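Local atomic coordinates of extracellular ligand-binding receptor (Sphaerobacter thermophilus, PDB entry 4ZPJ), a protein that probably serves as the substrate-binding component of an ABC transporter, capturing a small ligand outside the membrane for delivery to the transporter. Residues Glu95-Asp100 and Glu117-His122; His122-Ile127 and Asp138-Ala143. All coordinates share one frame; numbering follows the deposited sequence.

Interaction 1 of 2, residues Glu95-Asp100 and Glu117-His122; sequences ELIIED and ERDRVH. With ZN (zinc ion), chain L; ZN (zinc ion), chain H.
Ile97, on strand 92-100, meets Asp119 and Val121 in the turn that leads from helix 105-117 to strand 123-126, within a beta-alpha-beta crossover of a type I periplasmic-binding-protein lobe. The crossover passes over strand 55-61, which lies between the two strands in the sheet. From Ile97 CB, directed at the turn, the side chain forks. CG2, anti to the backbone N, lies 3.8 Å from Asp119 OD2, a methyl beside a carboxylate oxygen. CG1 sits next to the backbone N (chi1 -69°), and a chi2 of 91°, away from a staggered value, carries CD1 to a loose apolar contact 4.4 Å from Val121 CG1. Leu115 of the helix touches both Ile97 and Val121, adding to the apolar contact. Gln114 NE2 makes weak hydrogen bonds to both Asp119 OD2 and Glu99 OE2. Glu99 chelates a zinc ion unevenly, OE2 at 2.3 Å and OE1 at 2.6 Å, while Lys111 NZ hydrogen-bonds to OE1. At the start of the segment, Glu95 OE1 binds a second zinc ion at 2.2 Å. Water 1, a ligand of the zinc ion at Glu99, donates a hydrogen bond to Ile98 O at 3.1 Å.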
ATOM      1  N   GLU A  95     -10.962 -15.112 -17.329  1.00 56.83           N
ATOM      2  CA  GLU A  95     -12.053 -15.060 -16.390  1.00 60.14           C
ATOM      3  C   GLU A  95     -11.572 -14.943 -14.949  1.00 55.53           C
ATOM      4  O   GLU A  95     -10.820 -15.772 -14.444  1.00 56.34           O
ATOM      5  CB  GLU A  95     -13.059 -16.206 -16.583  1.00 65.71           C
ATOM      6  CG  GLU A  95     -12.506 -17.604 -16.499  1.00 72.76           C
ATOM      7  CD  GLU A  95     -13.563 -18.671 -16.773  1.00 77.12           C
ATOM      8  OE1 GLU A  95     -13.785 -19.511 -15.875  1.00 84.00           O
ATOM      9  OE2 GLU A  95     -14.186 -18.669 -17.873  1.00 77.56           O
ATOM     10  N   LEU A  96     -12.034 -13.890 -14.307  1.00 49.46           N
ATOM     11  CA  LEU A  96     -11.794 -13.675 -12.906  1.00 48.38           C
ATOM     12  C   LEU A  96     -12.742 -14.455 -12.028  1.00 46.64           C
ATOM     13  O   LEU A  96     -13.926 -14.343 -12.175  1.00 49.09           O
ATOM     14  CB  LEU A  96     -12.037 -12.222 -12.616  1.00 49.03           C
ATOM     15  CG  LEU A  96     -11.087 -11.283 -13.288  1.00 49.47           C
ATOM     16  CD1 LEU A  96     -11.412  -9.895 -12.762  1.00 50.21           C
ATOM     17  CD2 LEU A  96      -9.657 -11.666 -13.019  1.00 48.07           C
ATOM     18  N   ILE A  97     -12.205 -15.242 -11.121  1.00 46.51           N
ATOM     19  CA  ILE A  97     -12.979 -15.941 -10.122  1.00 46.53           C
ATOM     20  C   ILE A  97     -12.658 -15.260  -8.782  1.00 45.25           C
ATOM     21  O   ILE A  97     -11.511 -15.308  -8.310  1.00 44.53           O
ATOM     22  CB  ILE A  97     -12.680 -17.457 -10.076  1.00 48.11           C
ATOM     23  CG1 ILE A  97     -13.192 -18.166 -11.342  1.00 53.43           C
ATOM     24  CG2 ILE A  97     -13.451 -18.110  -8.918  1.00 48.67           C
ATOM     25  CD1 ILE A  97     -12.185 -18.246 -12.440  1.00 56.28           C
ATOM     26  N   ILE A  98     -13.653 -14.585  -8.219  1.00 43.89           N
ATOM     27  CA  ILE A  98     -13.467 -13.736  -7.066  1.00 43.77           C
ATOM     28  C   ILE A  98     -14.020 -14.431  -5.829  1.00 44.94           C
ATOM     29  O   ILE A  98     -15.206 -14.797  -5.792  1.00 47.24           O
ATOM     30  CB  ILE A  98     -14.164 -12.356  -7.190  1.00 45.57           C
ATOM     31  CG1 ILE A  98     -13.417 -11.366  -8.090  1.00 46.45           C
ATOM     32  CG2 ILE A  98     -14.249 -11.659  -5.825  1.00 44.67           C
ATOM     33  CD1 ILE A  98     -13.314 -11.741  -9.537  1.00 47.95           C
ATOM     34  N   GLU A  99     -13.171 -14.571  -4.807  1.00 43.59           N
ATOM     35  CA  GLU A  99     -13.593 -15.063  -3.504  1.00 44.37           C
ATOM     36  C   GLU A  99     -13.323 -14.088  -2.371  1.00 45.42           C
ATOM     37  O   GLU A  99     -12.202 -13.527  -2.225  1.00 40.67           O
ATOM     38  CB  GLU A  99     -12.908 -16.386  -3.235  1.00 44.70           C
ATOM     39  CG  GLU A  99     -13.388 -17.490  -4.169  1.00 46.48           C
ATOM     40  CD  GLU A  99     -14.839 -17.797  -3.987  1.00 48.92           C
ATOM     41  OE1 GLU A  99     -15.367 -17.450  -2.895  1.00 50.69           O
ATOM     42  OE2 GLU A  99     -15.462 -18.396  -4.908  1.00 51.94           O
ATOM     43  N   ASP A 100     -14.359 -13.891  -1.567  1.00 43.97           N
ATOM     44  CA  ASP A 100     -14.283 -13.044  -0.355  1.00 44.95           C
ATOM     45  C   ASP A 100     -13.748 -13.866   0.833  1.00 45.26           C
ATOM     46  O   ASP A 100     -14.330 -14.926   1.192  1.00 46.76           O
ATOM     47  CB  ASP A 100     -15.697 -12.543  -0.013  1.00 46.64           C
ATOM     48  CG  ASP A 100     -15.757 -11.685   1.252  1.00 47.74           C
ATOM     49  OD1 ASP A 100     -14.697 -11.295   1.823  1.00 44.10           O
ATOM     50  OD2 ASP A 100     -16.927 -11.394   1.657  1.00 52.87           O
ATOM     51  N   GLU A 117      -7.951 -25.919  -6.006  1.00 59.15           N
ATOM     52  CA  GLU A 117      -8.450 -27.303  -6.216  1.00 68.56           C
ATOM     53  C   GLU A 117      -9.723 -27.389  -7.091  1.00 68.24           C
ATOM     54  O   GLU A 117      -9.770 -28.164  -8.035  1.00 73.49           O
ATOM     55  CB  GLU A 117      -8.775 -27.994  -4.873  1.00 73.86           C
ATOM     56  CG  GLU A 117      -7.652 -28.107  -3.826  1.00 79.48           C
ATOM     57  CD  GLU A 117      -8.142 -28.768  -2.502  1.00 88.31           C
ATOM     58  OE1 GLU A 117      -9.359 -28.707  -2.156  1.00 87.15           O
ATOM     59  OE2 GLU A 117      -7.304 -29.375  -1.798  1.00 93.97           O
ATOM     60  N   ARG A 118     -10.753 -26.619  -6.748  1.00 65.48           N
ATOM     61  CA  ARG A 118     -12.032 -26.598  -7.497  1.00 66.18           C
ATOM     62  C   ARG A 118     -11.905 -25.814  -8.803  1.00 60.06           C
ATOM     63  O   ARG A 118     -12.157 -26.311  -9.881  1.00 56.53           O
ATOM     64  CB  ARG A 118     -13.152 -25.958  -6.635  1.00 69.33           C
ATOM     65  CG  ARG A 118     -14.599 -25.997  -7.220  1.00 76.33           C
ATOM     66  CD  ARG A 118     -15.659 -25.139  -6.450  1.00 76.73           C
ATOM     67  NE  ARG A 118     -15.677 -23.681  -6.782  1.00 75.37           N
ATOM     68  CZ  ARG A 118     -16.077 -23.154  -7.959  1.00 74.39           C
ATOM     69  NH1 ARG A 118     -16.053 -21.842  -8.163  1.00 70.32           N
ATOM     70  NH2 ARG A 118     -16.509 -23.927  -8.958  1.00 79.20           N
ATOM     71  N   ASP A 119     -11.524 -24.559  -8.690  1.00 56.69           N
ATOM     72  CA  ASP A 119     -11.605 -23.674  -9.843  1.00 56.64           C
ATOM     73  C   ASP A 119     -10.424 -23.823 -10.795  1.00 55.91           C
ATOM     74  O   ASP A 119     -10.505 -23.391 -11.940  1.00 59.64           O
ATOM     75  CB  ASP A 119     -11.798 -22.246  -9.347  1.00 56.06           C
ATOM     76  CG  ASP A 119     -13.145 -22.074  -8.657  1.00 59.50           C
ATOM     77  OD1 ASP A 119     -14.144 -22.449  -9.303  1.00 66.45           O
ATOM     78  OD2 ASP A 119     -13.238 -21.608  -7.492  1.00 57.67           O
ATOM     79  N   ARG A 120      -9.343 -24.434 -10.320  1.00 54.70           N
ATOM     80  CA  ARG A 120      -8.163 -24.707 -11.127  1.00 57.54           C
ATOM     81  C   ARG A 120      -7.625 -23.426 -11.767  1.00 53.90           C
ATOM     82  O   ARG A 120      -7.387 -23.340 -12.932  1.00 53.22           O
ATOM     83  CB  ARG A 120      -8.462 -25.810 -12.147  1.00 64.65           C
ATOM     84  CG  ARG A 120      -8.864 -27.170 -11.517  1.00 69.98           C
ATOM     85  CD  ARG A 120      -7.678 -27.803 -10.766  1.00 72.43           C
ATOM     86  NE  ARG A 120      -7.997 -29.067 -10.089  1.00 74.87           N
ATOM     87  CZ  ARG A 120      -7.088 -29.918  -9.582  1.00 74.53           C
ATOM     88  NH1 ARG A 120      -5.782 -29.661  -9.663  1.00 69.78           N
ATOM     89  NH2 ARG A 120      -7.497 -31.037  -8.988  1.00 72.18           N
ATOM     90  N   VAL A 121      -7.414 -22.410 -10.958  1.00 51.80           N
ATOM     91  CA  VAL A 121      -6.917 -21.168 -11.492  1.00 49.47           C
ATOM     92  C   VAL A 121      -5.426 -21.252 -11.761  1.00 49.46           C
ATOM     93  O   VAL A 121      -4.718 -22.014 -11.154  1.00 48.50           O
ATOM     94  CB  VAL A 121      -7.250 -19.979 -10.571  1.00 48.24           C
ATOM     95  CG1 VAL A 121      -8.746 -19.906 -10.352  1.00 48.73           C
ATOM     96  CG2 VAL A 121      -6.529 -20.044  -9.233  1.00 45.69           C
ATOM     97  N   HIS A 122      -4.950 -20.434 -12.682  1.00 51.25           N
ATOM     98  CA  HIS A 122      -3.559 -20.463 -13.092  1.00 52.43           C
ATOM     99  C   HIS A 122      -2.707 -19.430 -12.353  1.00 47.87           C
ATOM    100  O   HIS A 122      -1.494 -19.456 -12.441  1.00 47.72           O
ATOM    101  CB  HIS A 122      -3.509 -20.205 -14.599  1.00 59.81           C
ATOM    102  CG  HIS A 122      -4.286 -21.207 -15.402  1.00 67.91           C
ATOM    103  ND1 HIS A 122      -5.188 -20.837 -16.380  1.00 74.89           N
ATOM    104  CD2 HIS A 122      -4.323 -22.561 -15.352  1.00 71.68           C
ATOM    105  CE1 HIS A 122      -5.724 -21.915 -16.919  1.00 74.64           C
ATOM    106  NE2 HIS A 122      -5.215 -22.975 -16.313  1.00 81.04           N
TER
HETATM  107 ZN    ZN L 511     -16.009 -19.660 -15.816  0.70 78.26          ZN
HETATM  108 ZN    ZN H 507     -17.544 -18.364  -3.918  1.00 68.04          ZN
HETATM  109  O   HOH W   1     -17.574 -16.757  -5.671  1.00 56.40           O
HETATM  110  O   HOH W   2     -17.200 -19.407  -2.770  1.00 49.10           O
HETATM  111  O   HOH W   3     -16.370 -18.391 -16.963  1.00 53.28           O

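Interaction 2 of 2, residues His122-Ile127 and Asp138-Ala143; sequences HLIAGI and DILVQA. With ZN (zinc ion), chain M.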
ATOM      1  N   HIS A 122      -4.950 -20.434 -12.682  1.00 51.25           N
ATOM      2  CA  HIS A 122      -3.559 -20.463 -13.092  1.00 52.43           C
ATOM      3  C   HIS A 122      -2.707 -19.430 -12.353  1.00 47.87           C
ATOM      4  O   HIS A 122      -1.494 -19.456 -12.441  1.00 47.72           O
ATOM      5  CB  HIS A 122      -3.509 -20.205 -14.599  1.00 59.81           C
ATOM      6  CG  HIS A 122      -4.286 -21.207 -15.402  1.00 67.91           C
ATOM      7  ND1 HIS A 122      -5.188 -20.837 -16.380  1.00 74.89           N
ATOM      8  CD2 HIS A 122      -4.323 -22.561 -15.352  1.00 71.68           C
ATOM      9  CE1 HIS A 122      -5.724 -21.915 -16.919  1.00 74.64           C
ATOM     10  NE2 HIS A 122      -5.215 -22.975 -16.313  1.00 81.04           N
ATOM     11  N   LEU A 123      -3.371 -18.528 -11.630  1.00 45.50           N
ATOM     12  CA  LEU A 123      -2.756 -17.407 -10.972  1.00 43.70           C
ATOM     13  C   LEU A 123      -3.711 -16.868  -9.895  1.00 40.99           C
ATOM     14  O   LEU A 123      -4.916 -16.849 -10.107  1.00 39.68           O
ATOM     15  CB  LEU A 123      -2.450 -16.323 -12.033  1.00 46.59           C
ATOM     16  CG  LEU A 123      -1.785 -15.074 -11.454  1.00 48.87           C
ATOM     17  CD1 LEU A 123      -0.795 -14.412 -12.405  1.00 53.43           C
ATOM     18  CD2 LEU A 123      -2.843 -14.072 -11.033  1.00 49.19           C
ATOM     19  N   ILE A 124      -3.182 -16.377  -8.778  1.00 39.20           N
ATOM     20  CA  ILE A 124      -3.996 -15.736  -7.743  1.00 39.39           C
ATOM     21  C   ILE A 124      -3.510 -14.337  -7.478  1.00 38.77           C
ATOM     22  O   ILE A 124      -2.313 -14.122  -7.353  1.00 43.05           O
ATOM     23  CB  ILE A 124      -4.002 -16.567  -6.454  1.00 41.50           C
ATOM     24  CG1 ILE A 124      -5.062 -17.691  -6.563  1.00 43.75           C
ATOM     25  CG2 ILE A 124      -4.372 -15.755  -5.218  1.00 41.05           C
ATOM     26  CD1 ILE A 124      -4.988 -18.654  -5.418  1.00 45.04           C
ATOM     27  N   ALA A 125      -4.436 -13.383  -7.386  1.00 39.13           N
ATOM     28  CA  ALA A 125      -4.117 -11.990  -7.059  1.00 37.97           C
ATOM     29  C   ALA A 125      -4.894 -11.616  -5.819  1.00 40.13           C
ATOM     30  O   ALA A 125      -5.970 -12.161  -5.568  1.00 36.74           O
ATOM     31  CB  ALA A 125      -4.487 -11.051  -8.209  1.00 35.92           C
ATOM     32  N   GLY A 126      -4.349 -10.692  -5.046  1.00 38.00           N
ATOM     33  CA  GLY A 126      -5.088 -10.137  -3.933  1.00 37.89           C
ATOM     34  C   GLY A 126      -4.365 -10.279  -2.606  1.00 41.46           C
ATOM     35  O   GLY A 126      -3.160  -9.881  -2.487  1.00 42.84           O
ATOM     36  N   ILE A 127      -5.125 -10.794  -1.621  1.00 37.44           N
ATOM     37  CA  ILE A 127      -4.734 -10.972  -0.239  1.00 40.50           C
ATOM     38  C   ILE A 127      -4.675  -9.674   0.549  1.00 42.73           C
ATOM     39  O   ILE A 127      -3.680  -8.882   0.498  1.00 42.21           O
ATOM     40  CB  ILE A 127      -3.431 -11.718  -0.085  1.00 44.30           C
ATOM     41  CG1 ILE A 127      -3.440 -12.973  -0.981  1.00 48.49           C
ATOM     42  CG2 ILE A 127      -3.251 -12.020   1.401  1.00 43.65           C
ATOM     43  CD1 ILE A 127      -2.220 -13.853  -0.798  1.00 54.16           C
ATOM     44  N   ASP A 138       2.040 -21.063   2.879  1.00 46.67           N
ATOM     45  CA  ASP A 138       2.425 -22.459   2.675  1.00 48.41           C
ATOM     46  C   ASP A 138       1.526 -23.166   1.655  1.00 48.04           C
ATOM     47  O   ASP A 138       2.027 -23.915   0.821  1.00 50.68           O
ATOM     48  CB  ASP A 138       2.524 -23.225   4.023  1.00 52.45           C
ATOM     49  CG  ASP A 138       3.875 -22.975   4.747  1.00 56.80           C
ATOM     50  OD1 ASP A 138       4.673 -22.168   4.246  1.00 59.92           O
ATOM     51  OD2 ASP A 138       4.181 -23.559   5.809  1.00 60.40           O
ATOM     52  N   ILE A 139       0.224 -22.892   1.658  1.00 47.47           N
ATOM     53  CA  ILE A 139      -0.677 -23.501   0.657  1.00 47.49           C
ATOM     54  C   ILE A 139      -0.316 -23.044  -0.752  1.00 46.82           C
ATOM     55  O   ILE A 139      -0.189 -23.828  -1.673  1.00 47.78           O
ATOM     56  CB  ILE A 139      -2.162 -23.188   0.968  1.00 47.05           C
ATOM     57  CG1 ILE A 139      -2.649 -24.035   2.184  1.00 50.43           C
ATOM     58  CG2 ILE A 139      -3.048 -23.486  -0.221  1.00 45.70           C
ATOM     59  CD1 ILE A 139      -3.707 -23.353   3.026  1.00 48.58           C
ATOM     60  N   LEU A 140      -0.136 -21.752  -0.923  1.00 47.67           N
ATOM     61  CA  LEU A 140       0.203 -21.252  -2.229  1.00 46.28           C
ATOM     62  C   LEU A 140       1.519 -21.844  -2.714  1.00 46.80           C
ATOM     63  O   LEU A 140       1.608 -22.289  -3.856  1.00 46.87           O
ATOM     64  CB  LEU A 140       0.246 -19.749  -2.208  1.00 45.27           C
ATOM     65  CG  LEU A 140      -1.078 -19.038  -1.889  1.00 44.67           C
ATOM     66  CD1 LEU A 140      -0.780 -17.561  -1.759  1.00 44.22           C
ATOM     67  CD2 LEU A 140      -2.111 -19.262  -2.975  1.00 44.64           C
ATOM     68  N   VAL A 141       2.509 -21.918  -1.836  1.00 47.85           N
ATOM     69  CA  VAL A 141       3.845 -22.409  -2.243  1.00 48.15           C
ATOM     70  C   VAL A 141       3.825 -23.885  -2.528  1.00 50.44           C
ATOM     71  O   VAL A 141       4.325 -24.338  -3.567  1.00 48.12           O
ATOM     72  CB  VAL A 141       4.947 -22.074  -1.205  1.00 47.50           C
ATOM     73  CG1 VAL A 141       6.278 -22.765  -1.572  1.00 48.38           C
ATOM     74  CG2 VAL A 141       5.114 -20.559  -1.106  1.00 43.30           C
ATOM     75  N   GLN A 142       3.184 -24.644  -1.643  1.00 55.73           N
ATOM     76  CA  GLN A 142       3.072 -26.080  -1.859  1.00 56.24           C
ATOM     77  C   GLN A 142       2.369 -26.340  -3.170  1.00 54.83           C
ATOM     78  O   GLN A 142       2.732 -27.242  -3.907  1.00 57.85           O
ATOM     79  CB  GLN A 142       2.328 -26.768  -0.725  1.00 61.67           C
ATOM     80  CG  GLN A 142       2.561 -28.285  -0.723  1.00 69.39           C
ATOM     81  CD  GLN A 142       1.464 -29.079  -0.011  1.00 79.26           C
ATOM     82  OE1 GLN A 142       1.744 -29.965   0.810  1.00 86.49           O
ATOM     83  NE2 GLN A 142       0.206 -28.783  -0.343  1.00 80.60           N
ATOM     84  N   ALA A 143       1.351 -25.552  -3.472  1.00 51.49           N
ATOM     85  CA  ALA A 143       0.644 -25.726  -4.742  1.00 52.97           C
ATOM     86  C   ALA A 143       1.387 -25.129  -5.982  1.00 51.95           C
ATOM     87  O   ALA A 143       0.935 -25.277  -7.103  1.00 48.70           O
ATOM     88  CB  ALA A 143      -0.765 -25.160  -4.626  1.00 52.57           C
TER
HETATM   89 ZN    ZN M 512       5.270 -22.167   7.110  1.00 93.98          ZN
HETATM   90  O   HOH W   4       5.456 -24.111   8.166  1.00 57.06           O
HETATM   91  O   HOH W   5       4.559 -19.757   6.800  1.00 61.38           O
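The beta-alpha-beta unit of strand 123-126, helix 130-142 and strand 147-149 packs here on the side chain of Leu140, whose two methyls each meet an isoleucine of segment 122-127. Its strands belong to the six-stranded sheet of the N-terminal lobe, where strand 123-126 is an inner strand: Leu123 and Ala125 bond through their backbones to Gly58, and Ile124 to Pro146 and Ile148. Leu140 projects from the last turns of the helix onto the sheet, with CG beside its backbone N and anti to the carbonyl carbon (chi1 -63°), and divides its contact between its branches. CD2 packs 3.8 Å from Ile124 CD1, the two side chains running at a slant to each other. Ile124 gets there by an extended chain, chi2 172°, which sends CD1 out from the strand toward the helix. CD1 of Leu140 meets Ile127 CD1 at 4.1 Å, and this pair comes tip to tip. Gly126 and Ile127 both have positive phi, and Ile127 CB still points toward the helix. Thr112, on the preceding helix, and Thr147 also touch Leu140, so this buried side chain fills the place where its own helix meets helix 105-117 and the sheet, while Ile127 packs in addition on Thr147, Val149 and Ala152. Ala143 N donates to Ile139 O at 2.9 Å. At the other end of the segment, Asp138 OD2 binds a zinc ion at 2.2 Å, with two waters as further ligands.

From the N terminus, strand 92-100 comes first, and interaction 1 closes a loop of sixteen intervening residues, mostly helix 105-117, when the chain turns back beside the strand. His122 is the last residue of segment 117-122 and the first of 122-127. Interaction 2 then closes a shorter loop of ten residues, largely helix 130-142. The two loops follow in series, neither nested nor crossed, with centres 11 Å apart. Both contacts rest on the same sheet, but on strands separated by strand 55-61. Helix 105-117 bridges them, packing on both segments of interaction 1 and, through Ile116, on Ile139 and Ala143 of segment 138-143, bringing the two consecutive helices together on the sheet.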